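Local coordinates for hypothetical protein PH1320 (Pyrococcus horikoshii, PDB 2E87), which is of unknown function but binds GDP and probably acts as a GTP-binding protein of the Obg type, related to NOG1, at residues L17-A29 against L48-L61. Residues are numbered along the deposited sequence; the frame is centred on the assembly and turned at random.
Sequences LIDKAFRRAEKAA and LRVRTVSNVVRDNL
A21 presses its methyl group against V53, V56 and V57, and A25 against V53 and T52, where the two helices pack most closely. They run roughly antiparallel, their N-to-C directions 142° apart, and the segment axes come within 8.2 Å. A21 CB lies 3.7 Å from V57 CG2, while V56 CG1, anti to its own backbone N (chi1 168°), is carried onto A21 CA at 3.7 Å. V53 sends CG2 to A25 CB (3.8 Å), and the same methyl also touches the F22 ring. At one end L17 fits as a knob among V56, V57, N60 and L61: CD1 meets V57 CG1 at 3.6 Å, and CD2 runs past N60 CB. At the other end A29 CB sits over the centre of one face of the R49 guanidinium, and L48 CD2 reaches A28 O at 3.4 Å.

Toward solvent, longer, partly exposed chains lie over this buried core. R24 lays CG against V56 CG2 (chi1 -165°), and bends further out bring NE beside the same methyl; K20 passes CD and CE across the N60 amide. That amide bonds back to its own helix, ND2 to V56 O at 2.7 Å and nearly straight, which fixes its rotation. T52 OG1 likewise turns back to L48 O, while its CG2 packs on R24 O and A25 CA. No hydrogen bond crosses between 17-29 and 48-61; A29 O does accept one from R45 NE, just before the second segment.

In this NOG1-type N-terminal helical domain, far from the GDP site, Y133 of helix 122-142 stacks on F22 and touches A25 and R49. Helix 88-117 lies against 48-61 through I105, which meets S54, V57 and R58, and E109, hydrogen-bonded to S54 OG.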
loop_
_atom_site.group_PDB
_atom_site.type_symbol
_atom_site.label_atom_id
_atom_site.label_comp_id
_atom_site.label_asym_id
_atom_site.label_seq_id
_atom_site.Cartn_x
_atom_site.Cartn_y
_atom_site.Cartn_z
ATOM N N LEU A 17 1.769 26.222 7.949
ATOM C CA LEU A 17 3.224 26.257 7.835
ATOM C C LEU A 17 3.691 27.698 7.881
ATOM O O LEU A 17 4.700 28.023 8.502
ATOM C CB LEU A 17 3.692 25.626 6.527
ATOM C CG LEU A 17 4.722 24.493 6.588
ATOM C CD1 LEU A 17 5.576 24.557 5.323
ATOM C CD2 LEU A 17 5.608 24.617 7.817
ATOM N N ILE A 18 2.948 28.565 7.207
ATOM C CA ILE A 18 3.285 29.979 7.178
ATOM C C ILE A 18 3.271 30.515 8.602
ATOM O O ILE A 18 4.240 31.112 9.062
ATOM C CB ILE A 18 2.271 30.772 6.332
ATOM C CG1 ILE A 18 2.450 30.427 4.855
ATOM C CG2 ILE A 18 2.453 32.264 6.558
ATOM C CD1 ILE A 18 1.343 30.990 3.960
ATOM N N ASP A 19 2.172 30.273 9.304
ATOM C CA ASP A 19 2.039 30.742 10.667
ATOM C C ASP A 19 3.123 30.191 11.578
ATOM O O ASP A 19 3.704 30.929 12.377
ATOM C CB ASP A 19 0.649 30.393 11.206
ATOM C CG ASP A 19 -0.443 31.269 10.606
ATOM O OD1 ASP A 19 -0.177 31.960 9.594
ATOM O OD2 ASP A 19 -1.575 31.265 11.142
ATOM N N LYS A 20 3.407 28.898 11.452
ATOM C CA LYS A 20 4.429 28.273 12.282
ATOM C C LYS A 20 5.761 28.965 12.017
ATOM O O LYS A 20 6.458 29.368 12.939
ATOM C CB LYS A 20 4.542 26.788 11.947
ATOM C CG LYS A 20 5.425 25.977 12.885
ATOM C CD LYS A 20 5.501 24.516 12.418
ATOM C CE LYS A 20 6.040 23.580 13.494
ATOM N NZ LYS A 20 5.122 23.561 14.677
ATOM N N ALA A 21 6.093 29.116 10.744
ATOM C CA ALA A 21 7.340 29.743 10.353
ATOM C C ALA A 21 7.461 31.216 10.772
ATOM O O ALA A 21 8.499 31.626 11.289
ATOM C CB ALA A 21 7.523 29.603 8.854
ATOM N N PHE A 22 6.419 32.016 10.552
ATOM C CA PHE A 22 6.500 33.423 10.930
ATOM C C PHE A 22 6.587 33.525 12.451
ATOM O O PHE A 22 7.406 34.271 12.994
ATOM C CB PHE A 22 5.288 34.203 10.412
ATOM C CG PHE A 22 5.265 34.391 8.918
ATOM C CD1 PHE A 22 4.240 35.126 8.318
ATOM C CD2 PHE A 22 6.266 33.852 8.104
ATOM C CE1 PHE A 22 4.211 35.325 6.933
ATOM C CE2 PHE A 22 6.248 34.044 6.724
ATOM C CZ PHE A 22 5.218 34.786 6.131
ATOM N N ARG A 23 5.753 32.751 13.134
ATOM C CA ARG A 23 5.738 32.748 14.588
ATOM C C ARG A 23 7.127 32.423 15.130
ATOM O O ARG A 23 7.609 33.088 16.042
ATOM C CB ARG A 23 4.730 31.721 15.118
ATOM C CG ARG A 23 4.055 32.130 16.430
ATOM C CD ARG A 23 3.410 30.944 17.160
ATOM N NE ARG A 23 2.585 30.116 16.278
ATOM C CZ ARG A 23 2.868 28.854 15.943
ATOM N NH1 ARG A 23 3.962 28.256 16.411
ATOM N NH2 ARG A 23 2.054 28.184 15.132
ATOM N N ARG A 24 7.774 31.402 14.568
ATOM C CA ARG A 24 9.093 31.004 15.035
ATOM C C ARG A 24 10.138 32.064 14.726
ATOM O O ARG A 24 11.124 32.208 15.449
ATOM C CB ARG A 24 9.520 29.676 14.407
ATOM C CG ARG A 24 10.695 29.026 15.117
ATOM C CD ARG A 24 10.228 28.030 16.170
ATOM N NE ARG A 24 10.277 26.652 15.680
ATOM C CZ ARG A 24 9.257 25.799 15.732
ATOM N NH1 ARG A 24 8.096 26.181 16.253
ATOM N NH2 ARG A 24 9.394 24.563 15.261
ATOM N N ALA A 25 9.925 32.801 13.646
ATOM C CA ALA A 25 10.859 33.842 13.257
ATOM C C ALA A 25 10.694 35.034 14.201
ATOM O O ALA A 25 11.653 35.694 14.567
ATOM C CB ALA A 25 10.610 34.259 11.810
ATOM N N GLU A 26 9.458 35.291 14.593
ATOM C CA GLU A 26 9.152 36.373 15.502
ATOM C C GLU A 26 9.858 36.105 16.840
ATOM O O GLU A 26 10.559 36.966 17.380
ATOM C CB GLU A 26 7.636 36.438 15.673
ATOM C CG GLU A 26 7.117 37.456 16.663
ATOM C CD GLU A 26 5.605 37.544 16.619
ATOM O OE1 GLU A 26 4.941 36.514 16.854
ATOM O OE2 GLU A 26 5.075 38.636 16.332
ATOM N N LYS A 27 9.690 34.890 17.349
ATOM C CA LYS A 27 10.283 34.492 18.616
ATOM C C LYS A 27 11.799 34.587 18.603
ATOM O O LYS A 27 12.395 35.107 19.538
ATOM C CB LYS A 27 9.845 33.065 18.961
ATOM C CG LYS A 27 10.396 32.509 20.265
ATOM C CD LYS A 27 9.683 31.207 20.626
ATOM C CE LYS A 27 10.324 30.511 21.815
ATOM N NZ LYS A 27 9.556 29.297 22.239
ATOM N N ALA A 28 12.423 34.100 17.538
ATOM C CA ALA A 28 13.877 34.134 17.448
ATOM C C ALA A 28 14.450 35.532 17.340
ATOM O O ALA A 28 15.561 35.768 17.804
ATOM C CB ALA A 28 14.354 33.306 16.269
ATOM N N ALA A 29 13.709 36.458 16.736
ATOM C CA ALA A 29 14.208 37.818 16.562
ATOM C C ALA A 29 14.196 38.683 17.824
ATOM O O ALA A 29 15.107 39.506 18.022
ATOM C CB ALA A 29 13.434 38.521 15.448
ATOM N N LEU A 48 18.272 36.960 10.354
ATOM C CA LEU A 48 17.892 35.853 11.211
ATOM C C LEU A 48 16.478 35.420 10.865
ATOM O O LEU A 48 16.196 34.233 10.788
ATOM C CB LEU A 48 17.967 36.249 12.689
ATOM C CG LEU A 48 17.462 35.193 13.681
ATOM C CD1 LEU A 48 18.294 33.909 13.598
ATOM C CD2 LEU A 48 17.519 35.763 15.074
ATOM N N ARG A 49 15.587 36.385 10.655
ATOM C CA ARG A 49 14.212 36.058 10.316
ATOM C C ARG A 49 14.160 35.278 9.012
ATOM O O ARG A 49 13.485 34.248 8.926
ATOM C CB ARG A 49 13.367 37.316 10.164
ATOM C CG ARG A 49 13.050 38.038 11.445
ATOM C CD ARG A 49 11.927 39.044 11.200
ATOM N NE ARG A 49 11.497 39.713 12.425
ATOM C CZ ARG A 49 12.164 40.700 13.008
ATOM N NH1 ARG A 49 13.290 41.143 12.471
ATOM N NH2 ARG A 49 11.718 41.225 14.143
ATOM N N VAL A 50 14.870 35.762 7.996
ATOM C CA VAL A 50 14.868 35.082 6.706
ATOM C C VAL A 50 15.346 33.638 6.822
ATOM O O VAL A 50 14.797 32.746 6.182
ATOM C CB VAL A 50 15.734 35.836 5.684
ATOM C CG1 VAL A 50 15.983 34.966 4.470
ATOM C CG2 VAL A 50 15.034 37.109 5.273
ATOM N N ARG A 51 16.348 33.398 7.660
ATOM C CA ARG A 51 16.869 32.049 7.831
ATOM C C ARG A 51 15.941 31.156 8.630
ATOM O O ARG A 51 15.825 29.968 8.343
ATOM C CB ARG A 51 18.237 32.065 8.523
ATOM C CG ARG A 51 19.325 32.770 7.760
ATOM C CD ARG A 51 20.670 32.155 8.096
ATOM N NE ARG A 51 21.780 32.969 7.613
ATOM C CZ ARG A 51 22.223 34.063 8.227
ATOM N NH1 ARG A 51 21.649 34.472 9.356
ATOM N NH2 ARG A 51 23.240 34.747 7.712
ATOM N N THR A 52 15.300 31.721 9.649
ATOM C CA THR A 52 14.403 30.946 10.487
ATOM C C THR A 52 13.166 30.524 9.690
ATOM O O THR A 52 12.717 29.383 9.787
ATOM C CB THR A 52 13.991 31.751 11.750
ATOM O OG1 THR A 52 15.166 32.248 12.400
ATOM C CG2 THR A 52 13.235 30.858 12.737
ATOM N N VAL A 53 12.610 31.432 8.895
ATOM C CA VAL A 53 11.442 31.072 8.097
ATOM C C VAL A 53 11.852 29.987 7.133
ATOM O O VAL A 53 11.160 28.996 6.975
ATOM C CB VAL A 53 10.900 32.250 7.276
ATOM C CG1 VAL A 53 9.873 31.744 6.232
ATOM C CG2 VAL A 53 10.255 33.258 8.208
ATOM N N SER A 54 12.994 30.173 6.497
ATOM C CA SER A 54 13.473 29.190 5.539
ATOM C C SER A 54 13.664 27.811 6.160
ATOM O O SER A 54 13.245 26.806 5.588
ATOM C CB SER A 54 14.783 29.655 4.912
ATOM O OG SER A 54 15.204 28.744 3.917
ATOM N N ASN A 55 14.272 27.764 7.341
ATOM C CA ASN A 55 14.517 26.491 8.000
ATOM C C ASN A 55 13.302 25.788 8.537
ATOM O O ASN A 55 13.199 24.569 8.446
ATOM C CB ASN A 55 15.523 26.649 9.133
ATOM C CG ASN A 55 16.930 26.487 8.655
ATOM O OD1 ASN A 55 17.493 27.397 8.052
ATOM N ND2 ASN A 55 17.507 25.304 8.892
ATOM N N VAL A 56 12.386 26.549 9.112
ATOM C CA VAL A 56 11.195 25.947 9.663
ATOM C C VAL A 56 10.345 25.344 8.557
ATOM O O VAL A 56 9.852 24.234 8.690
ATOM C CB VAL A 56 10.400 26.987 10.471
ATOM C CG1 VAL A 56 9.019 26.460 10.811
ATOM C CG2 VAL A 56 11.161 27.294 11.741
ATOM N N VAL A 57 10.193 26.067 7.454
ATOM C CA VAL A 57 9.399 25.557 6.345
ATOM C C VAL A 57 10.060 24.332 5.725
ATOM O O VAL A 57 9.418 23.302 5.526
ATOM C CB VAL A 57 9.211 26.620 5.247
ATOM C CG1 VAL A 57 8.636 25.973 4.003
ATOM C CG2 VAL A 57 8.306 27.726 5.746
ATOM N N ARG A 58 11.351 24.441 5.427
ATOM C CA ARG A 58 12.054 23.342 4.799
ATOM C C ARG A 58 12.129 22.117 5.690
ATOM O O ARG A 58 12.047 20.999 5.205
ATOM C CB ARG A 58 13.440 23.802 4.351
ATOM C CG ARG A 58 13.393 24.678 3.094
ATOM C CD ARG A 58 14.590 25.616 3.004
ATOM N NE ARG A 58 15.830 24.877 3.124
ATOM C CZ ARG A 58 16.734 25.080 4.069
ATOM N NH1 ARG A 58 16.549 26.015 4.987
ATOM N NH2 ARG A 58 17.818 24.323 4.101
ATOM N N ASP A 59 12.240 22.318 6.997
ATOM C CA ASP A 59 12.306 21.181 7.892
ATOM C C ASP A 59 10.991 20.422 7.928
ATOM O O ASP A 59 10.994 19.196 7.839
ATOM C CB ASP A 59 12.694 21.618 9.301
ATOM C CG ASP A 59 14.148 22.056 9.392
ATOM O OD1 ASP A 59 14.916 21.837 8.420
ATOM O OD2 ASP A 59 14.521 22.616 10.445
ATOM N N ASN A 60 9.868 21.131 8.043
ATOM C CA ASN A 60 8.582 20.443 8.078
ATOM C C ASN A 60 8.303 19.745 6.741
ATOM O O ASN A 60 7.953 18.561 6.714
ATOM C CB ASN A 60 7.446 21.409 8.447
ATOM C CG ASN A 60 7.436 21.770 9.950
ATOM O OD1 ASN A 60 6.809 21.093 10.766
ATOM N ND2 ASN A 60 8.152 22.835 10.310
ATOM N N LEU A 61 8.495 20.449 5.628
ATOM C CA LEU A 61 8.243 19.820 4.340
ATOM C C LEU A 61 9.142 18.606 4.106
ATOM O O LEU A 61 8.665 17.551 3.691
ATOM C CB LEU A 61 8.424 20.824 3.205
ATOM C CG LEU A 61 7.407 21.967 3.170
ATOM C CD1 LEU A 61 7.853 22.936 2.108
ATOM C CD2 LEU A 61 5.978 21.448 2.889
#